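Local atomic coordinates of high affinity transport system protein p37 (Mycoplasma hyorhinis, PDB entry 3EKI), a protein that binds thiamine diphosphate outside the cytoplasm as the lipoprotein component of a high-affinity transport system, probably delivering it for uptake. Residues S204-T209 against F312-N317. Sequence-based numbering, arbitrary orientation. Where two conformers were deposited one is given.
Sequences SVYDPT and FAWTHN. With TPP (thiamine diphosphate), chain B.
Val205 turns its side chain to Ala313, CG2 meeting CB at 3.5 Å. Set between the backbone N and the carbonyl carbon, CG2 is the branch that faces the methyl; valine's apolar side chain suits this buried spot. Tyr206 touches the same methyl from another direction: its ring lies obliquely to Ala313 CB, and the hydroxyl OH comes within 3.4 Å of that carbon. Alanine fits here because its one small carbon lets both neighbours close in on a 3-10 turn. With CG anti to the carbonyl carbon (chi1 -62°), the tyrosine ring extends far enough for OH to reach the indole of Trp314 as well, 3.8 Å from CE3, at the indole edge and in its plane; a tyrosine suits the site because its long side chain spans from the methyl to that edge. No hydrogen bond crosses between the segments, so the contact rests on van der Waals packing. Keeping to its edge, Tyr206 does not compete for the indole face over which the aminopyrimidine ring of thiamine diphosphate lies; there Trp314 CE3 approaches TPP C6' to 3.3 Å, and the broad, flat indole matches a flat heterocycle. Farther along, Asp207 makes an Asx turn, OD1 accepting from Thr209 N at 3.0 Å and from Thr209 OG1 at 2.8 Å, both from one face of the carboxylate. Its OD2 forms a salt bridge with Lys156. The contact thus backs one wall of the ligand pocket: strand 206-207 pairs antiparallel with strand 141-152, whose Phe152 touches Tyr206, Ala313 and Trp314, while helix 170-184 packs on Val205 through Ile181 and on Phe312 through Ile178.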
loop_
_atom_site.group_PDB
_atom_site.type_symbol
_atom_site.label_atom_id
_atom_site.label_comp_id
_atom_site.label_asym_id
_atom_site.label_seq_id
_atom_site.Cartn_x
_atom_site.Cartn_y
_atom_site.Cartn_z
ATOM N N SER A 204 3.898 -15.678 9.025
ATOM C CA SER A 204 5.015 -16.470 8.548
ATOM C C SER A 204 5.595 -15.964 7.240
ATOM O O SER A 204 6.680 -16.422 6.866
ATOM C CB SER A 204 4.607 -17.934 8.316
ATOM O OG SER A 204 3.676 -18.392 9.263
ATOM N N VAL A 205 4.891 -15.074 6.540
ATOM C CA VAL A 205 5.435 -14.600 5.258
ATOM C C VAL A 205 6.229 -13.305 5.390
ATOM O O VAL A 205 6.681 -12.699 4.422
ATOM C CB VAL A 205 4.331 -14.435 4.202
ATOM C CG1 VAL A 205 3.783 -15.805 3.800
ATOM C CG2 VAL A 205 3.220 -13.534 4.687
ATOM N N TYR A 206 6.466 -12.854 6.629
ATOM C CA TYR A 206 7.201 -11.646 6.910
ATOM C C TYR A 206 8.468 -11.846 7.732
ATOM O O TYR A 206 8.580 -12.807 8.500
ATOM C CB TYR A 206 6.318 -10.701 7.734
ATOM C CG TYR A 206 5.054 -10.233 7.087
ATOM C CD1 TYR A 206 3.879 -10.955 7.101
ATOM C CD2 TYR A 206 5.054 -8.982 6.454
ATOM C CE1 TYR A 206 2.730 -10.473 6.498
ATOM C CE2 TYR A 206 3.921 -8.492 5.845
ATOM C CZ TYR A 206 2.761 -9.240 5.866
ATOM O OH TYR A 206 1.628 -8.758 5.271
ATOM N N ASP A 207 9.372 -10.900 7.589
ATOM C CA ASP A 207 10.555 -10.778 8.413
ATOM C C ASP A 207 10.477 -9.452 9.188
ATOM O O ASP A 207 10.966 -8.431 8.692
ATOM C CB ASP A 207 11.860 -10.846 7.648
ATOM C CG ASP A 207 13.066 -10.781 8.575
ATOM O OD1 ASP A 207 12.892 -10.693 9.803
ATOM O OD2 ASP A 207 14.210 -10.819 8.066
ATOM N N PRO A 208 9.900 -9.487 10.380
ATOM C CA PRO A 208 9.723 -8.236 11.136
ATOM C C PRO A 208 11.027 -7.558 11.526
ATOM O O PRO A 208 11.016 -6.381 11.921
ATOM C CB PRO A 208 8.986 -8.696 12.404
ATOM C CG PRO A 208 9.332 -10.146 12.551
ATOM C CD PRO A 208 9.381 -10.643 11.136
ATOM N N THR A 209 12.159 -8.257 11.430
ATOM C CA THR A 209 13.383 -7.620 11.918
ATOM C C THR A 209 13.941 -6.669 10.876
ATOM O O THR A 209 14.880 -5.928 11.128
ATOM C CB THR A 209 14.454 -8.644 12.312
ATOM O OG1 THR A 209 14.905 -9.381 11.165
ATOM C CG2 THR A 209 13.883 -9.684 13.274
ATOM N N PHE A 312 -2.076 -11.500 -0.629
ATOM C CA PHE A 312 -2.596 -12.701 0.029
ATOM C C PHE A 312 -2.193 -12.750 1.500
ATOM O O PHE A 312 -2.815 -13.385 2.348
ATOM C CB PHE A 312 -2.126 -13.948 -0.731
ATOM C CG PHE A 312 -0.640 -13.999 -0.997
ATOM C CD1 PHE A 312 0.248 -14.380 0.007
ATOM C CD2 PHE A 312 -0.107 -13.678 -2.246
ATOM C CE1 PHE A 312 1.603 -14.429 -0.210
ATOM C CE2 PHE A 312 1.257 -13.715 -2.454
ATOM C CZ PHE A 312 2.123 -14.078 -1.445
ATOM N N ALA A 313 -1.114 -12.065 1.854
ATOM C CA ALA A 313 -0.572 -12.086 3.205
ATOM C C ALA A 313 -1.518 -11.430 4.206
ATOM O O ALA A 313 -1.422 -11.811 5.385
ATOM C CB ALA A 313 0.783 -11.408 3.278
ATOM N N TRP A 314 -2.386 -10.530 3.807
ATOM C CA TRP A 314 -3.370 -9.965 4.716
ATOM C C TRP A 314 -4.790 -10.327 4.348
ATOM O O TRP A 314 -5.751 -9.642 4.738
ATOM C CB TRP A 314 -3.202 -8.451 4.757
ATOM C CG TRP A 314 -3.335 -7.665 3.505
ATOM C CD1 TRP A 314 -4.489 -7.254 2.907
ATOM C CD2 TRP A 314 -2.259 -7.182 2.686
ATOM N NE1 TRP A 314 -4.192 -6.549 1.764
ATOM C CE2 TRP A 314 -2.838 -6.492 1.609
ATOM C CE3 TRP A 314 -0.869 -7.274 2.771
ATOM C CZ2 TRP A 314 -2.081 -5.885 0.606
ATOM C CZ3 TRP A 314 -0.127 -6.670 1.770
ATOM C CH2 TRP A 314 -0.723 -5.998 0.724
ATOM N N THR A 315 -4.949 -11.407 3.586
ATOM C CA THR A 315 -6.225 -11.860 3.067
ATOM C C THR A 315 -6.447 -13.262 3.639
ATOM O O THR A 315 -5.738 -14.191 3.280
ATOM C CB THR A 315 -6.274 -11.906 1.533
ATOM O OG1 THR A 315 -6.016 -10.587 0.994
ATOM C CG2 THR A 315 -7.644 -12.338 1.034
ATOM N N HIS A 316 -7.398 -13.400 4.547
ATOM C CA HIS A 316 -7.599 -14.694 5.192
ATOM C C HIS A 316 -8.165 -15.671 4.193
ATOM O O HIS A 316 -9.113 -15.384 3.460
ATOM C CB HIS A 316 -8.565 -14.460 6.350
ATOM C CG HIS A 316 -8.638 -15.641 7.265
ATOM N ND1 HIS A 316 -9.840 -16.079 7.794
ATOM C CD2 HIS A 316 -7.687 -16.458 7.749
ATOM C CE1 HIS A 316 -9.610 -17.125 8.558
ATOM N NE2 HIS A 316 -8.312 -17.386 8.557
ATOM N N ASN A 317 -7.609 -16.882 4.109
ATOM C CA ASN A 317 -8.082 -17.738 3.021
ATOM C C ASN A 317 -9.456 -18.316 3.321
ATOM O O ASN A 317 -10.098 -18.839 2.410
ATOM C CB ASN A 317 -7.038 -18.812 2.738
ATOM C CG ASN A 317 -6.832 -19.817 3.839
ATOM O OD1 ASN A 317 -7.421 -19.759 4.910
ATOM N ND2 ASN A 317 -5.962 -20.775 3.567
HETATM N "N1'" TPP B . -0.908 -4.934 5.529
HETATM C "C2'" TPP B . -2.058 -4.961 6.247
HETATM C CM2 TPP B . -2.053 -5.649 7.615
HETATM N "N3'" TPP B . -3.177 -4.384 5.773
HETATM C "C4'" TPP B . -3.124 -3.687 4.607
HETATM N "N4'" TPP B . -4.225 -3.049 4.201
HETATM C "C5'" TPP B . -1.963 -3.695 3.821
HETATM C "C6'" TPP B . -0.852 -4.355 4.332
HETATM C "C7'" TPP B . -1.822 -3.021 2.448
HETATM N N3 TPP B . -1.385 -1.614 2.462
HETATM C C2 TPP B . -1.651 -0.740 3.432
HETATM S S1 TPP B . -0.913 0.798 3.047
HETATM C C5 TPP B . -0.283 0.194 1.533
HETATM C C4 TPP B . -0.754 -1.094 1.366
HETATM C CM4 TPP B . -0.219 -2.016 0.249
HETATM C C6 TPP B . 0.479 1.046 0.512
HETATM C C7 TPP B . -0.484 1.960 -0.250
HETATM O O7 TPP B . -1.391 1.145 -1.021
HETATM P PA TPP B . -2.824 1.610 -1.529
HETATM O O1A TPP B . -3.569 0.411 -1.986
HETATM O O2A TPP B . -3.518 2.419 -0.471
HETATM O O3A TPP B . -2.601 2.657 -2.688
HETATM P PB TPP B . -2.407 2.331 -4.248
HETATM O O1B TPP B . -1.163 1.522 -4.452
HETATM O O2B TPP B . -2.299 3.762 -4.911
HETATM O O3B TPP B . -3.723 1.653 -4.823
#